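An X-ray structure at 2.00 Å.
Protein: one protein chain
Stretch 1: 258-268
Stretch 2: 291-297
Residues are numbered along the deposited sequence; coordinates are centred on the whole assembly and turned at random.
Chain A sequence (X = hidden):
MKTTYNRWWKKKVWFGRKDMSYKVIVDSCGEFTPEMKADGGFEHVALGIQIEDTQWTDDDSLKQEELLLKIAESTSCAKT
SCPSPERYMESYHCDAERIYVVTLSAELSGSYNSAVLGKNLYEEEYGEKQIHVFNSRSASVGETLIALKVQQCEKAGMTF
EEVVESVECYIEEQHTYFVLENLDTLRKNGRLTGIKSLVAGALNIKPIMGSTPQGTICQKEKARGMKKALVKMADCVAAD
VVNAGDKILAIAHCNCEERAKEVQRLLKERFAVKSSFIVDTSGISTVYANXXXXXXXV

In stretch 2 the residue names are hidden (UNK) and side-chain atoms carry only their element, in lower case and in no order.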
# COMPACT_ATOMS: atom_id res chain seq x y z
N GLU A 258 -19.34 -3.20 -0.80
CA GLU A 258 -20.24 -2.74 -1.87
C GLU A 258 -19.81 -1.40 -2.44
O GLU A 258 -19.93 -1.15 -3.63
CB GLU A 258 -21.71 -2.67 -1.41
CG GLU A 258 -22.42 -4.05 -1.40
CD GLU A 258 -22.35 -4.84 -2.74
OE1 GLU A 258 -22.58 -4.26 -3.85
OE2 GLU A 258 -22.05 -6.06 -2.67
N ARG A 259 -19.30 -0.53 -1.58
CA ARG A 259 -18.66 0.69 -2.06
C ARG A 259 -17.45 0.38 -2.98
O ARG A 259 -17.29 1.01 -4.01
CB ARG A 259 -18.25 1.53 -0.88
CG ARG A 259 -17.62 2.84 -1.26
CD ARG A 259 -17.33 3.64 -0.00
NE ARG A 259 -18.59 4.04 0.59
CZ ARG A 259 -18.79 4.40 1.86
NH1 ARG A 259 -17.81 4.40 2.75
NH2 ARG A 259 -20.00 4.78 2.22
N ALA A 260 -16.63 -0.61 -2.63
CA ALA A 260 -15.56 -1.05 -3.52
C ALA A 260 -16.10 -1.48 -4.89
O ALA A 260 -15.56 -1.11 -5.95
CB ALA A 260 -14.74 -2.18 -2.87
N LYS A 261 -17.15 -2.27 -4.89
CA LYS A 261 -17.74 -2.73 -6.14
C LYS A 261 -18.27 -1.59 -7.01
O LYS A 261 -18.16 -1.64 -8.23
CB LYS A 261 -18.84 -3.77 -5.87
CG LYS A 261 -18.24 -5.13 -5.51
CD LYS A 261 -19.28 -6.18 -5.29
CE LYS A 261 -18.71 -7.45 -4.65
NZ LYS A 261 -17.46 -7.95 -5.32
N GLU A 262 -18.85 -0.59 -6.38
CA GLU A 262 -19.37 0.58 -7.10
C GLU A 262 -18.23 1.38 -7.73
O GLU A 262 -18.31 1.81 -8.87
CB GLU A 262 -20.21 1.45 -6.16
CG GLU A 262 -20.70 2.76 -6.75
CD GLU A 262 -21.64 2.55 -7.97
OE1 GLU A 262 -22.02 1.38 -8.27
OE2 GLU A 262 -21.97 3.55 -8.64
N VAL A 263 -17.13 1.54 -7.00
CA VAL A 263 -15.95 2.20 -7.56
C VAL A 263 -15.43 1.44 -8.75
O VAL A 263 -15.12 2.04 -9.77
CB VAL A 263 -14.85 2.41 -6.47
CG1 VAL A 263 -13.53 2.86 -7.08
CG2 VAL A 263 -15.39 3.39 -5.45
N GLN A 264 -15.40 0.11 -8.65
CA GLN A 264 -14.90 -0.70 -9.72
C GLN A 264 -15.78 -0.46 -10.97
O GLN A 264 -15.25 -0.30 -12.12
CB GLN A 264 -14.87 -2.16 -9.27
CG GLN A 264 -14.25 -3.16 -10.23
CD GLN A 264 -14.33 -4.55 -9.70
OE1 GLN A 264 -15.41 -4.98 -9.25
NE2 GLN A 264 -13.18 -5.25 -9.65
N ARG A 265 -17.09 -0.38 -10.75
CA ARG A 265 -18.06 -0.19 -11.82
C ARG A 265 -17.88 1.17 -12.49
O ARG A 265 -17.81 1.27 -13.72
CB ARG A 265 -19.50 -0.34 -11.26
CG ARG A 265 -20.60 -0.20 -12.31
CD ARG A 265 -22.02 -0.25 -11.73
NE ARG A 265 -22.34 1.05 -11.14
CZ ARG A 265 -22.59 2.15 -11.84
NH1 ARG A 265 -22.59 2.12 -13.16
NH2 ARG A 265 -22.85 3.30 -11.22
N LEU A 266 -17.74 2.23 -11.68
CA LEU A 266 -17.50 3.57 -12.22
C LEU A 266 -16.21 3.63 -13.04
O LEU A 266 -16.15 4.30 -14.04
CB LEU A 266 -17.39 4.62 -11.10
CG LEU A 266 -18.67 4.89 -10.28
CD1 LEU A 266 -18.33 5.67 -8.97
CD2 LEU A 266 -19.65 5.65 -11.14
N LEU A 267 -15.16 2.98 -12.57
CA LEU A 267 -13.88 3.02 -13.27
C LEU A 267 -13.98 2.31 -14.60
O LEU A 267 -13.44 2.77 -15.59
CB LEU A 267 -12.77 2.40 -12.41
CG LEU A 267 -12.43 3.25 -11.20
CD1 LEU A 267 -11.70 2.44 -10.12
CD2 LEU A 267 -11.63 4.55 -11.57
N LYS A 268 -14.68 1.19 -14.60
CA LYS A 268 -14.88 0.41 -15.82
C LYS A 268 -15.67 1.15 -16.90
O LYS A 268 -15.50 0.90 -18.08
CB LYS A 268 -15.59 -0.87 -15.48
CG LYS A 268 -15.70 -1.83 -16.62
CD LYS A 268 -16.10 -3.22 -16.10
CE LYS A 268 -15.62 -4.32 -17.02
NZ LYS A 268 -16.45 -4.45 -18.21
N UNK A 291 -12.76 3.01 9.06
CA UNK A 291 -13.99 2.35 8.63
C UNK A 291 -14.57 3.15 7.46
O UNK A 291 -14.69 4.36 7.55
c UNK A 291 -15.00 2.41 9.80
o UNK A 291 -17.10 1.69 10.44
o UNK A 291 -16.32 0.75 8.61
c UNK A 291 -16.24 1.57 9.57
N UNK A 292 -14.89 2.47 6.38
CA UNK A 292 -15.50 3.12 5.23
C UNK A 292 -14.57 3.71 4.17
O UNK A 292 -15.04 4.27 3.18
N UNK A 293 -13.26 3.57 4.34
CA UNK A 293 -12.32 4.09 3.36
C UNK A 293 -12.13 3.24 2.11
O UNK A 293 -12.26 1.99 2.13
N UNK A 294 -11.77 3.92 1.02
CA UNK A 294 -11.56 3.32 -0.28
C UNK A 294 -10.24 3.87 -0.83
O UNK A 294 -10.00 5.08 -0.81
c UNK A 294 -12.67 3.69 -1.25
c UNK A 294 -13.97 3.04 -0.83
c UNK A 294 -12.32 3.21 -2.66
c UNK A 294 -13.99 1.47 -1.08
N UNK A 295 -9.39 2.97 -1.29
CA UNK A 295 -8.12 3.30 -1.91
C UNK A 295 -8.11 2.68 -3.31
O UNK A 295 -8.43 1.50 -3.47
c UNK A 295 -6.96 2.71 -1.08
c UNK A 295 -6.30 2.39 1.35
c UNK A 295 -6.97 3.29 0.35
c UNK A 295 -5.59 2.94 -1.79
N UNK A 296 -7.71 3.46 -4.30
CA UNK A 296 -7.57 2.96 -5.65
C UNK A 296 -6.18 3.23 -6.23
O UNK A 296 -5.66 4.34 -6.09
c UNK A 296 -10.08 3.44 -6.06
c UNK A 296 -8.59 3.64 -6.60
c UNK A 296 -8.41 3.13 -8.02
N UNK A 297 -5.61 2.22 -6.87
CA UNK A 297 -4.33 2.34 -7.55
C UNK A 297 -4.38 1.70 -8.93
O UNK A 297 -4.90 0.61 -9.09
c UNK A 297 -3.07 2.28 -5.36
c UNK A 297 -1.87 1.76 -7.46
c UNK A 297 -3.20 1.64 -6.74

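Position 291 carries four side-chain atoms, two carbons in a row with two oxygens on the second, and none touches the helix. That short carboxylate is aspartate, Asp 291. An exposed place in a loop suits a charged group, and one carboxylate oxygen is hydrogen-bonded elsewhere in the structure.

Position 292 has no side-chain atoms at all, and its backbone O lies 2.8 Å from NH1 of Arg 259. It is glycine, Gly 292. The backbone supplies the reason: at phi 89° and psi 1°, a CB would be jammed against the carbonyl oxygen of the residue before. An ideal CB would also sit 3.3 Å from Arg 259 NH1, crowding the group that the carbonyl receives.

Position 293 again shows backbone only, without contact to the helix, so it too is glycine, Gly 293. A CB here would point away from the helix, which therefore imposes nothing.

Position 294 begins the strand. It has four carbons, forked at the first, with one arm two carbons long, and it points toward the helix, touching Arg 259, Ala 260 and Val 263. This is isoleucine, Ile 294. Its longer arm ends against Ala 260, with CD1 3.7 Å from Ala 260 N and 4.1 Å from Ala 260 CB; its CG2 lies 4.2 Å from Val 263 CG2, and its CG1 3.5 Å from Arg 259 CD. The fork thus spreads carbon across several helix residues.

Position 295 has the same four-carbon, forked pattern, but it points away from the helix and touches none of it. It is also isoleucine, Ile 295. Buried nonetheless, it suits an apolar interior and a strand, where beta-branching is well tolerated.

Position 296 has one carbon carrying two others; it turns back toward the helix and touches Val 263 and Leu 267. It is valine, Val 296. Its CG2 lies 3.6 Å from Val 263 CG1, and its CG1 4.0 Å from Leu 267 CD1, so the compact fork meets two apolar residues one helical turn apart.

Position 297 repeats that three-carbon fork, out of the helix's reach, and is valine, Val 297. A compact, beta-branched apolar side chain suits this buried strand position, although the helix does not select it.

The contact combines strand alternation with helical periodicity. Ile 294 and Val 296 face Ala 260, Val 263 and Leu 267, with the two axes inclined at 33°. At one end, Arg 259 lays its aliphatic carbons on Ile 294 and donates a hydrogen bond from NH1 to Gly 292 O, adding a directional bond to the apolar packing.

Stretch 2 (291-297) DGGIIVV
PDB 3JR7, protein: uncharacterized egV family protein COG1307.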